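Long-range contacts in putative tetR-family transcriptional regulator (Streptomyces coelicolor, PDB 3FIW), which probably binds regulatory DNA as a transcription factor of the TetR family, most likely acting as a repressor: residues A[33-38]-A[112-117]; A[75-80]-A[122-127]; A[81-86]-A[108-113]; A[135-140]-A[149-154]. All coordinates share one frame; numbering follows the deposited sequence.

How the interactions relate
Interactions 1 to 3 form a compact cluster between the likely DNA-binding end of the chain and its C-terminal part, their centres about 11 Å from one another. Interaction 1 meets interaction 2 where Leu-35 CD2 packs 3.6 Å from Met-76 O, so helix 27-41 and helix 69-79 share one core. Interaction 3 is nested inside the loop that interaction 2 closes, and Pro-126 CG lies 3.9 Å from Met-81 CG between them. Interactions 1 and 3 overlap at Leu-112 and Ala-113. Interaction 4 stands apart, its centre about 29 Å from that of interaction 1, and touches only interaction 3, with Lys-136 NZ packed 3.5 Å from His-84 CE1.

Interaction 1. Residues A[33-38]-A[112-117]; sequences EALDLL and LARRDG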
loop_
_atom_site.group_PDB
_atom_site.type_symbol
_atom_site.label_atom_id
_atom_site.label_comp_id
_atom_site.label_asym_id
_atom_site.label_seq_id
_atom_site.Cartn_x
_atom_site.Cartn_y
_atom_site.Cartn_z
ATOM N N GLU A 33 1.559 -25.459 -0.028
ATOM C CA GLU A 33 1.735 -25.676 1.392
ATOM C C GLU A 33 2.302 -24.435 2.122
ATOM O O GLU A 33 2.003 -24.203 3.303
ATOM C CB GLU A 33 2.623 -26.895 1.591
ATOM C CG GLU A 33 2.376 -27.611 2.908
ATOM C CD GLU A 33 1.010 -28.304 3.006
ATOM O OE1 GLU A 33 0.511 -28.897 2.011
ATOM O OE2 GLU A 33 0.447 -28.251 4.115
ATOM N N ALA A 34 3.079 -23.633 1.400
ATOM C CA ALA A 34 3.682 -22.430 1.959
ATOM C C ALA A 34 2.619 -21.346 2.159
ATOM O O ALA A 34 2.560 -20.667 3.215
ATOM C CB ALA A 34 4.783 -21.955 1.018
ATOM N N LEU A 35 1.755 -21.216 1.149
ATOM C CA LEU A 35 0.633 -20.293 1.182
ATOM C C LEU A 35 -0.388 -20.671 2.256
ATOM O O LEU A 35 -0.986 -19.767 2.882
ATOM C CB LEU A 35 -0.020 -20.224 -0.180
ATOM C CG LEU A 35 0.771 -19.515 -1.307
ATOM C CD1 LEU A 35 -0.015 -19.539 -2.590
ATOM C CD2 LEU A 35 1.120 -18.099 -0.945
ATOM N N ASP A 36 -0.593 -21.975 2.463
ATOM C CA ASP A 36 -1.413 -22.441 3.566
ATOM C C ASP A 36 -0.790 -22.129 4.908
ATOM O O ASP A 36 -1.506 -21.713 5.829
ATOM C CB ASP A 36 -1.689 -23.941 3.498
ATOM C CG ASP A 36 -2.668 -24.313 2.387
ATOM O OD1 ASP A 36 -3.251 -23.424 1.693
ATOM O OD2 ASP A 36 -2.843 -25.536 2.213
ATOM N N LEU A 37 0.526 -22.328 5.014
ATOM C CA LEU A 37 1.308 -21.937 6.190
ATOM C C LEU A 37 1.190 -20.443 6.493
ATOM O O LEU A 37 1.039 -20.049 7.664
ATOM C CB LEU A 37 2.793 -22.309 6.031
ATOM C CG LEU A 37 3.671 -22.032 7.277
ATOM C CD1 LEU A 37 3.359 -22.973 8.418
ATOM C CD2 LEU A 37 5.153 -22.093 6.938
ATOM N N LEU A 38 1.269 -19.628 5.440
ATOM C CA LEU A 38 1.086 -18.203 5.528
ATOM C C LEU A 38 -0.269 -17.891 6.125
ATOM O O LEU A 38 -0.353 -17.041 7.023
ATOM C CB LEU A 38 1.217 -17.561 4.148
ATOM C CG LEU A 38 0.826 -16.072 3.985
ATOM C CD1 LEU A 38 1.701 -15.117 4.798
ATOM C CD2 LEU A 38 0.793 -15.691 2.468
ATOM N N LEU A 112 -6.576 -10.251 -0.639
ATOM C CA LEU A 112 -7.216 -10.623 0.636
ATOM C C LEU A 112 -7.353 -12.128 0.865
ATOM O O LEU A 112 -7.663 -12.583 2.019
ATOM C CB LEU A 112 -8.597 -9.969 0.752
ATOM C CG LEU A 112 -8.709 -8.473 1.081
ATOM C CD1 LEU A 112 -10.132 -7.984 0.832
ATOM C CD2 LEU A 112 -8.307 -8.186 2.540
ATOM N N ALA A 113 -7.143 -12.903 -0.198
ATOM C CA ALA A 113 -7.384 -14.354 -0.163
ATOM C C ALA A 113 -6.378 -15.147 0.656
ATOM O O ALA A 113 -6.614 -16.306 0.975
ATOM C CB ALA A 113 -7.448 -14.903 -1.610
ATOM N N ARG A 114 -5.240 -14.548 0.961
ATOM C CA ARG A 114 -4.211 -15.162 1.806
ATOM C C ARG A 114 -3.904 -14.159 2.878
ATOM O O ARG A 114 -3.862 -12.941 2.599
ATOM C CB ARG A 114 -2.919 -15.400 1.018
ATOM C CG ARG A 114 -3.025 -16.481 -0.038
ATOM C CD ARG A 114 -3.415 -17.815 0.583
ATOM N NE ARG A 114 -3.500 -18.852 -0.450
ATOM C CZ ARG A 114 -3.591 -20.166 -0.224
ATOM N NH1 ARG A 114 -3.650 -20.637 1.015
ATOM N NH2 ARG A 114 -3.640 -21.007 -1.265
ATOM N N ARG A 115 -3.699 -14.637 4.103
ATOM C CA ARG A 115 -3.297 -13.748 5.187
ATOM C C ARG A 115 -2.040 -12.952 4.782
ATOM O O ARG A 115 -1.203 -13.485 4.075
ATOM C CB ARG A 115 -2.997 -14.557 6.425
ATOM C CG ARG A 115 -2.565 -13.737 7.598
ATOM C CD ARG A 115 -2.419 -14.690 8.737
ATOM N NE ARG A 115 -1.917 -14.124 9.976
ATOM C CZ ARG A 115 -1.837 -14.829 11.106
ATOM N NH1 ARG A 115 -2.215 -16.099 11.124
ATOM N NH2 ARG A 115 -1.369 -14.275 12.211
ATOM N N ASP A 116 -1.936 -11.688 5.231
ATOM C CA ASP A 116 -0.805 -10.786 4.935
ATOM C C ASP A 116 -0.550 -10.793 3.429
ATOM O O ASP A 116 0.564 -10.559 2.970
ATOM C CB ASP A 116 0.478 -11.144 5.728
ATOM C CG ASP A 116 0.289 -11.073 7.284
ATOM O OD1 ASP A 116 -0.433 -10.206 7.784
ATOM O OD2 ASP A 116 0.881 -11.887 8.008
ATOM N N GLY A 117 -1.598 -11.118 2.685
ATOM C CA GLY A 117 -1.587 -11.152 1.217
ATOM C C GLY A 117 -0.916 -9.956 0.577
ATOM O O GLY A 117 -0.087 -10.135 -0.318
#
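Arg-114 reaches across to helix 27-41 and binds Asp-36 in a salt bridge, its NH1 2.9 Å from Asp-36 OD1. The bond is fairly straight (161° at the hydrogen) and lies near the guanidinium plane, but it uses the anti lone pair of OD1, and the carboxylate is turned 42° against the guanidinium. One face of that guanidinium rests on Leu-35, whose CB stands 3.6 Å from Arg-114 CZ, over the middle of the group. A bend at chi2 (-59°) folds the arginine chain before it runs on extended to its charged end. Leu-38 makes the other half of the contact: Arg-115 O lies against its branch point, 3.3 Å from Leu-38 CG and about equally far, 3.4 Å, from both methyls, Leu-38 CD1 and Leu-38 CD2. Arg-114 CB packs on one of these methyls, 4.0 Å from Leu-38 CD2.

Asp-39 positions this first shell. It forms a second salt bridge to Arg-114 NH1, so two carboxylates hold one nitrogen, and its other oxygen accepts the backbone N-H of Arg-115. The loop itself is a type II beta turn from Arg-114 to Gly-117, with Asp-116 OD2 bonded to Leu-43 N. Behind the interface, Leu-35 and Leu-38 also pack on Leu-120 and Met-76. The contact thus ties the first helix of the TetR-type DNA-binding domain, which packs on helix 48-55 of the predicted helix-turn-helix, to the loop leading into helix 117-123, a junction between DNA-binding and C-terminal domains characteristic of this family.

Interaction 2. Residues A[75-80]-A[122-127]; sequences AMAQAA and AGSRPT
The flat amide of Gln-78 meets Thr-127 edge-on, and both of its polar atoms are used on that one residue. Gln-78 OE1 accepts the backbone N-H of Thr-127 at 2.8 Å, the donor lying in the carbonyl plane on a lone pair. Beside it, Gln-78 NE2 donates to Thr-127 O at 3.1 Å, a straight bond (166° at the hydrogen) that stays close to the amide plane but comes in tilted 26° from the plane of the threonine carbonyl. This pair of bonds fixes the rotation of the amide. With CG anti to the backbone N (chi1 -171°) and a bend at the next bond, the glutamine chain turns off its helix towards the loop that follows helix 117-123. A leucine in its place would probably leave both the N-H and the carbonyl of Thr-127 without these mates and the loop less firmly held.

In TetR-type repressors the helix corresponding to 69-79 joins the DNA-binding domain to the C-terminal core, and here the chain leaving helix 117-123 lies along it. Ala-77 CB packs 3.8 Å from Ser-124 CB, at the point where that helix ends. Pro-126 fits beside it, CG 3.5 Å from Ala-77 O, while Pro-126 CA comes within 3.3 Å of Gln-78 OE1. Pro-126 also leans on Met-81 and His-121, and Arg-125, on the far side, packs on Ala-170 of the second subunit.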
loop_
_atom_site.group_PDB
_atom_site.type_symbol
_atom_site.label_atom_id
_atom_site.label_comp_id
_atom_site.label_asym_id
_atom_site.label_seq_id
_atom_site.Cartn_x
_atom_site.Cartn_y
_atom_site.Cartn_z
ATOM N N ALA A 75 8.247 -16.944 -5.105
ATOM C CA ALA A 75 7.391 -18.028 -5.538
ATOM C C ALA A 75 6.003 -18.007 -4.931
ATOM O O ALA A 75 5.047 -18.285 -5.640
ATOM C CB ALA A 75 8.045 -19.391 -5.278
HETATM N N MSE A 76 5.903 -17.746 -3.621
HETATM C CA MSE A 76 4.607 -17.639 -2.974
HETATM C C MSE A 76 3.812 -16.462 -3.552
HETATM O O MSE A 76 2.622 -16.597 -3.813
HETATM C CB MSE A 76 4.783 -17.484 -1.464
HETATM C CG MSE A 76 5.244 -18.754 -0.731
HETATM SE SE MSE A 76 5.900 -18.357 1.012
HETATM C CE MSE A 76 4.273 -17.576 1.791
ATOM N N ALA A 77 4.485 -15.323 -3.788
ATOM C CA ALA A 77 3.823 -14.101 -4.265
ATOM C C ALA A 77 3.246 -14.299 -5.687
ATOM O O ALA A 77 2.139 -13.826 -5.984
ATOM C CB ALA A 77 4.788 -12.910 -4.227
ATOM N N GLN A 78 4.007 -15.005 -6.532
ATOM C CA GLN A 78 3.607 -15.280 -7.871
ATOM C C GLN A 78 2.402 -16.227 -7.883
ATOM O O GLN A 78 1.415 -15.949 -8.572
ATOM C CB GLN A 78 4.771 -15.847 -8.699
ATOM C CG GLN A 78 4.432 -15.960 -10.223
ATOM C CD GLN A 78 4.454 -14.581 -10.917
ATOM O OE1 GLN A 78 5.297 -13.744 -10.607
ATOM N NE2 GLN A 78 3.549 -14.352 -11.841
ATOM N N ALA A 79 2.485 -17.347 -7.146
ATOM C CA ALA A 79 1.367 -18.330 -7.045
ATOM C C ALA A 79 0.106 -17.657 -6.482
ATOM O O ALA A 79 -1.003 -18.002 -6.847
ATOM C CB ALA A 79 1.779 -19.473 -6.177
ATOM N N ALA A 80 0.281 -16.697 -5.562
ATOM C CA ALA A 80 -0.853 -15.960 -4.918
ATOM C C ALA A 80 -1.750 -15.200 -5.925
ATOM O O ALA A 80 -2.906 -14.855 -5.610
ATOM C CB ALA A 80 -0.330 -15.010 -3.875
ATOM N N ALA A 122 3.635 -6.885 -2.122
ATOM C CA ALA A 122 4.533 -5.705 -2.092
ATOM C C ALA A 122 5.994 -6.100 -1.866
ATOM O O ALA A 122 6.907 -5.547 -2.497
ATOM C CB ALA A 122 4.080 -4.676 -1.058
ATOM N N GLY A 123 6.201 -7.068 -0.984
ATOM C CA GLY A 123 7.537 -7.551 -0.674
ATOM C C GLY A 123 8.298 -8.278 -1.784
ATOM O O GLY A 123 9.533 -8.213 -1.838
ATOM N N SER A 124 7.575 -9.006 -2.628
ATOM C CA SER A 124 8.177 -9.773 -3.707
ATOM C C SER A 124 7.377 -9.580 -4.954
ATOM O O SER A 124 6.860 -10.560 -5.487
ATOM C CB SER A 124 8.129 -11.274 -3.409
ATOM O OG SER A 124 8.490 -11.568 -2.094
ATOM N N ARG A 125 7.255 -8.343 -5.406
ATOM C CA ARG A 125 6.485 -8.012 -6.623
ATOM C C ARG A 125 6.518 -9.064 -7.739
ATOM O O ARG A 125 7.536 -9.213 -8.425
ATOM C CB ARG A 125 6.900 -6.644 -7.152
ATOM C CG ARG A 125 6.291 -5.505 -6.344
ATOM C CD ARG A 125 7.133 -4.224 -6.320
ATOM N NE ARG A 125 7.323 -3.778 -4.932
ATOM C CZ ARG A 125 6.403 -3.165 -4.159
ATOM N NH1 ARG A 125 6.753 -2.843 -2.906
ATOM N NH2 ARG A 125 5.145 -2.897 -4.607
ATOM N N PRO A 126 5.396 -9.808 -7.910
ATOM C CA PRO A 126 5.207 -10.840 -8.958
ATOM C C PRO A 126 5.326 -10.224 -10.332
ATOM O O PRO A 126 5.100 -9.021 -10.490
ATOM C CB PRO A 126 3.757 -11.290 -8.768
ATOM C CG PRO A 126 3.402 -10.923 -7.410
ATOM C CD PRO A 126 4.197 -9.681 -7.061
ATOM N N THR A 127 5.653 -11.028 -11.335
ATOM C CA THR A 127 5.763 -10.478 -12.689
ATOM C C THR A 127 4.425 -10.656 -13.416
ATOM O O THR A 127 3.925 -11.775 -13.541
ATOM C CB THR A 127 6.949 -11.100 -13.455
ATOM O OG1 THR A 127 6.612 -12.427 -13.876
ATOM C CG2 THR A 127 8.250 -11.130 -12.551
#

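Interaction 3. Residues A[81-86]-A[108-113]; sequences MAPHAA and RRTLLA
Thr-110 OG1 lies against His-84, 3.3 Å from His-84 CB, and is hydrogen-bonded to Ser-106 O, one turn back on its own helix. His-84 N comes equally close to the hydroxyl, but at an angle too poor for a bond. The threonine's torsion (chi1 -56°) sets OG1 beside its own backbone N, within reach of that carbonyl, and turns CG2 towards Met-81. Met-81, a selenomethionine, bends twice along its chain and slips its terminal methyl into the seam: CE is 3.6 Å from Thr-110 CG2 and 3.5 Å from Leu-111 CD2.

The contact sets the short helix 82-85, which follows the helix joining DNA-binding and C-terminal domains in TetR-type proteins, against the last turns of helix 96-112. The backbones come near enough for His-84 CA to lie 5.9 Å from Thr-110 CA. Replacing Thr-110 with a glycine removes both branches and would probably open a gap between Met-81 CE and His-84 CB, leaving the short helix more loosely seated. Pro-83 CB stands near the same hydroxyl, 4.2 Å from Thr-110 OG1. Farther out, the His-84 ring makes a weak hydrogen bond through NE2 to Asn-103 O. Met-81 and Leu-111 both pack on His-121 of helix 117-123, and Met-81 also meets Phe-107.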
loop_
_atom_site.group_PDB
_atom_site.type_symbol
_atom_site.label_atom_id
_atom_site.label_comp_id
_atom_site.label_asym_id
_atom_site.label_seq_id
_atom_site.Cartn_x
_atom_site.Cartn_y
_atom_site.Cartn_z
HETATM N N MSE A 81 -1.214 -14.948 -7.113
HETATM C CA MSE A 81 -1.896 -14.155 -8.139
HETATM C C MSE A 81 -2.741 -14.987 -9.068
HETATM O O MSE A 81 -3.442 -14.426 -9.937
HETATM C CB MSE A 81 -0.883 -13.370 -9.008
HETATM C CG MSE A 81 -0.178 -12.257 -8.271
HETATM SE SE MSE A 81 -1.445 -10.832 -7.911
HETATM C CE MSE A 81 -1.890 -11.166 -6.126
ATOM N N ALA A 82 -2.650 -16.313 -8.942
ATOM C CA ALA A 82 -3.304 -17.215 -9.896
ATOM C C ALA A 82 -4.791 -16.915 -10.010
ATOM O O ALA A 82 -5.278 -16.830 -11.118
ATOM C CB ALA A 82 -3.067 -18.695 -9.542
ATOM N N PRO A 83 -5.504 -16.756 -8.855
ATOM C CA PRO A 83 -6.954 -16.433 -8.896
ATOM C C PRO A 83 -7.294 -15.147 -9.690
ATOM O O PRO A 83 -8.291 -15.092 -10.410
ATOM C CB PRO A 83 -7.349 -16.294 -7.411
ATOM C CG PRO A 83 -6.272 -17.020 -6.627
ATOM C CD PRO A 83 -5.001 -16.885 -7.465
ATOM N N HIS A 84 -6.475 -14.117 -9.589
ATOM C CA HIS A 84 -6.645 -12.974 -10.470
ATOM C C HIS A 84 -6.472 -13.331 -11.965
ATOM O O HIS A 84 -7.243 -12.872 -12.812
ATOM C CB HIS A 84 -5.732 -11.790 -10.065
ATOM C CG HIS A 84 -6.112 -10.487 -10.713
ATOM N ND1 HIS A 84 -5.212 -9.708 -11.413
ATOM C CD2 HIS A 84 -7.306 -9.843 -10.781
ATOM C CE1 HIS A 84 -5.844 -8.645 -11.896
ATOM N NE2 HIS A 84 -7.112 -8.704 -11.517
ATOM N N ALA A 85 -5.460 -14.159 -12.272
ATOM C CA ALA A 85 -5.187 -14.602 -13.641
ATOM C C ALA A 85 -6.220 -15.553 -14.160
ATOM O O ALA A 85 -6.326 -15.779 -15.366
ATOM C CB ALA A 85 -3.811 -15.245 -13.716
ATOM N N ALA A 86 -6.969 -16.167 -13.257
ATOM C CA ALA A 86 -8.035 -17.086 -13.683
ATOM C C ALA A 86 -9.291 -16.367 -14.186
ATOM O O ALA A 86 -10.200 -17.015 -14.680
ATOM C CB ALA A 86 -8.407 -18.040 -12.543
ATOM N N ARG A 108 -8.126 -6.845 -5.547
ATOM C CA ARG A 108 -8.401 -6.782 -4.129
ATOM C C ARG A 108 -8.712 -8.156 -3.528
ATOM O O ARG A 108 -8.109 -8.579 -2.563
ATOM C CB ARG A 108 -9.553 -5.820 -3.858
ATOM C CG ARG A 108 -9.809 -5.678 -2.333
ATOM C CD ARG A 108 -10.548 -4.431 -1.989
ATOM N NE ARG A 108 -10.991 -4.420 -0.590
ATOM C CZ ARG A 108 -12.116 -4.964 -0.120
ATOM N NH1 ARG A 108 -12.978 -5.573 -0.928
ATOM N NH2 ARG A 108 -12.389 -4.872 1.180
ATOM N N ARG A 109 -9.705 -8.830 -4.084
ATOM C CA ARG A 109 -10.131 -10.137 -3.632
ATOM C C ARG A 109 -8.907 -11.095 -3.599
ATOM O O ARG A 109 -8.692 -11.836 -2.628
ATOM C CB ARG A 109 -11.244 -10.654 -4.559
ATOM C CG ARG A 109 -11.828 -12.051 -4.234
ATOM C CD ARG A 109 -12.708 -12.600 -5.400
ATOM N NE ARG A 109 -13.763 -11.639 -5.709
ATOM C CZ ARG A 109 -13.930 -11.015 -6.881
ATOM N NH1 ARG A 109 -13.153 -11.290 -7.936
ATOM N NH2 ARG A 109 -14.935 -10.158 -7.015
ATOM N N THR A 110 -8.072 -11.010 -4.627
ATOM C CA THR A 110 -6.895 -11.879 -4.704
ATOM C C THR A 110 -5.959 -11.635 -3.534
ATOM O O THR A 110 -5.524 -12.611 -2.904
ATOM C CB THR A 110 -6.205 -11.790 -6.056
ATOM O OG1 THR A 110 -7.166 -12.108 -7.077
ATOM C CG2 THR A 110 -5.085 -12.800 -6.185
ATOM N N LEU A 111 -5.722 -10.356 -3.185
ATOM C CA LEU A 111 -4.735 -10.012 -2.200
ATOM C C LEU A 111 -5.258 -10.426 -0.845
ATOM O O LEU A 111 -4.502 -10.958 -0.018
ATOM C CB LEU A 111 -4.411 -8.500 -2.261
ATOM C CG LEU A 111 -3.660 -7.938 -3.491
ATOM C CD1 LEU A 111 -3.494 -6.410 -3.354
ATOM C CD2 LEU A 111 -2.247 -8.614 -3.719
ATOM N N LEU A 112 -6.576 -10.251 -0.639
ATOM C CA LEU A 112 -7.216 -10.623 0.636
ATOM C C LEU A 112 -7.353 -12.128 0.865
ATOM O O LEU A 112 -7.663 -12.583 2.019
ATOM C CB LEU A 112 -8.597 -9.969 0.752
ATOM C CG LEU A 112 -8.709 -8.473 1.081
ATOM C CD1 LEU A 112 -10.132 -7.984 0.832
ATOM C CD2 LEU A 112 -8.307 -8.186 2.540
ATOM N N ALA A 113 -7.143 -12.903 -0.198
ATOM C CA ALA A 113 -7.384 -14.354 -0.163
ATOM C C ALA A 113 -6.378 -15.147 0.656
ATOM O O ALA A 113 -6.614 -16.306 0.975
ATOM C CB ALA A 113 -7.448 -14.903 -1.610
#

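Interaction 4. Residues A[135-140]-A[149-154]; sequences RKMDFL and HAQMAM
The helical segments 135-140 and 149-154 make an angle of 128° between their N-to-C directions, their axes coming within 10.1 Å and Leu-140 CA within 6.5 Å of Ala-150 CA. No hydrogen bond bridges them; the interface is carried by selenium atoms, methyls and methylenes. Met-137, a selenomethionine, leaves its backbone with CG anti to N (chi1 -155°) and then folds twice, so that SE lies 3.8 Å from Ala-150 CB. Its methyl CE reaches beyond to Gln-151 CG, at 3.7 Å, the two chains crossing at about a right angle. Met-154, likewise bent twice, runs past Met-137 in the opposite direction, and Leu-140 CD1 fills the angle between Ala-150 CB, 4.0 Å away, and Met-154 SE, 3.9 Å away. Gln-151 directs NE2 weakly to Glu-147.

These two helices follow one another through a short loop in the C-terminal domain and pack obliquely. Helix 96-112 packs alongside, where Lys-136 bonds to Asn-103, Phe-139 meets Trp-99 edge-to-face and Met-154 packs on Phe-100. Met-152 and Ala-153 face helix 189-204, and His-149 stacks on His-207 of the second subunit.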
loop_
_atom_site.group_PDB
_atom_site.type_symbol
_atom_site.label_atom_id
_atom_site.label_comp_id
_atom_site.label_asym_id
_atom_site.label_seq_id
_atom_site.Cartn_x
_atom_site.Cartn_y
_atom_site.Cartn_z
ATOM N N ARG A 135 -3.925 -7.199 -23.375
ATOM C CA ARG A 135 -5.293 -7.486 -23.840
ATOM C C ARG A 135 -6.328 -6.593 -23.107
ATOM O O ARG A 135 -7.250 -6.039 -23.731
ATOM C CB ARG A 135 -5.639 -8.980 -23.699
ATOM C CG ARG A 135 -4.796 -9.921 -24.579
ATOM C CD ARG A 135 -5.562 -11.166 -25.007
ATOM N NE ARG A 135 -4.645 -12.171 -25.551
ATOM C CZ ARG A 135 -4.544 -12.520 -26.841
ATOM N NH1 ARG A 135 -5.327 -11.978 -27.780
ATOM N NH2 ARG A 135 -3.658 -13.446 -27.192
ATOM N N LYS A 136 -6.134 -6.463 -21.797
ATOM C CA LYS A 136 -6.913 -5.562 -20.948
ATOM C C LYS A 136 -6.770 -4.125 -21.428
ATOM O O LYS A 136 -7.758 -3.425 -21.599
ATOM C CB LYS A 136 -6.474 -5.695 -19.491
ATOM C CG LYS A 136 -6.923 -6.952 -18.831
ATOM C CD LYS A 136 -6.402 -7.024 -17.392
ATOM C CE LYS A 136 -6.736 -8.369 -16.776
ATOM N NZ LYS A 136 -6.188 -8.407 -15.413
HETATM N N MSE A 137 -5.536 -3.696 -21.681
HETATM C CA MSE A 137 -5.313 -2.357 -22.191
HETATM C C MSE A 137 -5.955 -2.127 -23.553
HETATM O O MSE A 137 -6.573 -1.081 -23.744
HETATM C CB MSE A 137 -3.836 -2.038 -22.264
HETATM C CG MSE A 137 -3.573 -0.549 -22.192
HETATM SE SE MSE A 137 -3.992 0.091 -20.382
HETATM C CE MSE A 137 -2.706 -0.884 -19.234
ATOM N N ASP A 138 -5.809 -3.089 -24.486
ATOM C CA ASP A 138 -6.437 -3.026 -25.815
ATOM C C ASP A 138 -7.940 -2.879 -25.738
ATOM O O ASP A 138 -8.531 -2.075 -26.464
ATOM C CB ASP A 138 -6.109 -4.274 -26.646
ATOM C CG ASP A 138 -4.685 -4.255 -27.203
ATOM O OD1 ASP A 138 -4.192 -5.354 -27.606
ATOM O OD2 ASP A 138 -4.077 -3.141 -27.233
ATOM N N PHE A 139 -8.560 -3.657 -24.856
ATOM C CA PHE A 139 -9.988 -3.530 -24.590
ATOM C C PHE A 139 -10.410 -2.117 -24.171
ATOM O O PHE A 139 -11.439 -1.628 -24.632
ATOM C CB PHE A 139 -10.407 -4.534 -23.522
ATOM C CG PHE A 139 -11.778 -4.293 -22.993
ATOM C CD1 PHE A 139 -12.910 -4.650 -23.752
ATOM C CD2 PHE A 139 -11.950 -3.653 -21.774
ATOM C CE1 PHE A 139 -14.219 -4.410 -23.268
ATOM C CE2 PHE A 139 -13.224 -3.421 -21.257
ATOM C CZ PHE A 139 -14.380 -3.809 -22.013
ATOM N N LEU A 140 -9.631 -1.486 -23.284
ATOM C CA LEU A 140 -9.938 -0.146 -22.778
ATOM C C LEU A 140 -9.763 0.879 -23.902
ATOM O O LEU A 140 -10.562 1.802 -24.060
ATOM C CB LEU A 140 -9.054 0.208 -21.559
ATOM C CG LEU A 140 -9.415 -0.392 -20.187
ATOM C CD1 LEU A 140 -8.358 -0.065 -19.158
ATOM C CD2 LEU A 140 -10.804 0.118 -19.718
ATOM N N HIS A 149 -4.488 7.734 -20.421
ATOM C CA HIS A 149 -5.381 7.708 -19.268
ATOM C C HIS A 149 -5.721 6.302 -18.742
ATOM O O HIS A 149 -5.814 6.110 -17.542
ATOM C CB HIS A 149 -6.643 8.501 -19.538
ATOM C CG HIS A 149 -6.380 9.924 -19.873
ATOM N ND1 HIS A 149 -5.840 10.807 -18.969
ATOM C CD2 HIS A 149 -6.554 10.616 -21.025
ATOM C CE1 HIS A 149 -5.707 11.991 -19.543
ATOM N NE2 HIS A 149 -6.126 11.899 -20.793
ATOM N N ALA A 150 -5.889 5.338 -19.650
ATOM C CA ALA A 150 -6.150 3.922 -19.323
ATOM C C ALA A 150 -5.000 3.382 -18.519
ATOM O O ALA A 150 -5.218 2.883 -17.411
ATOM C CB ALA A 150 -6.386 3.073 -20.599
ATOM N N GLN A 151 -3.781 3.550 -19.027
ATOM C CA GLN A 151 -2.555 3.147 -18.319
ATOM C C GLN A 151 -2.424 3.727 -16.897
ATOM O O GLN A 151 -2.194 2.976 -15.900
ATOM C CB GLN A 151 -1.325 3.452 -19.192
ATOM C CG GLN A 151 -0.670 2.151 -19.779
ATOM C CD GLN A 151 -0.374 2.203 -21.294
ATOM O OE1 GLN A 151 -0.290 3.287 -21.901
ATOM N NE2 GLN A 151 -0.214 1.016 -21.912
HETATM N N MSE A 152 -2.598 5.051 -16.797
HETATM C CA MSE A 152 -2.550 5.757 -15.488
HETATM C C MSE A 152 -3.599 5.274 -14.510
HETATM O O MSE A 152 -3.253 4.970 -13.360
HETATM C CB MSE A 152 -2.614 7.258 -15.682
HETATM C CG MSE A 152 -1.478 7.756 -16.602
HETATM SE SE MSE A 152 0.288 7.467 -15.791
HETATM C CE MSE A 152 0.827 5.801 -16.590
ATOM N N ALA A 153 -4.849 5.153 -14.984
ATOM C CA ALA A 153 -5.971 4.595 -14.218
ATOM C C ALA A 153 -5.689 3.220 -13.702
ATOM O O ALA A 153 -5.871 2.934 -12.470
ATOM C CB ALA A 153 -7.255 4.575 -15.064
HETATM N N MSE A 154 -5.218 2.374 -14.611
HETATM C CA MSE A 154 -4.818 1.021 -14.227
HETATM C C MSE A 154 -3.716 0.980 -13.183
HETATM O O MSE A 154 -3.795 0.190 -12.270
HETATM C CB MSE A 154 -4.393 0.225 -15.451
HETATM C CG MSE A 154 -5.530 0.029 -16.408
HETATM SE SE MSE A 154 -6.693 -1.431 -15.880
HETATM C CE MSE A 154 -5.497 -2.889 -16.366
#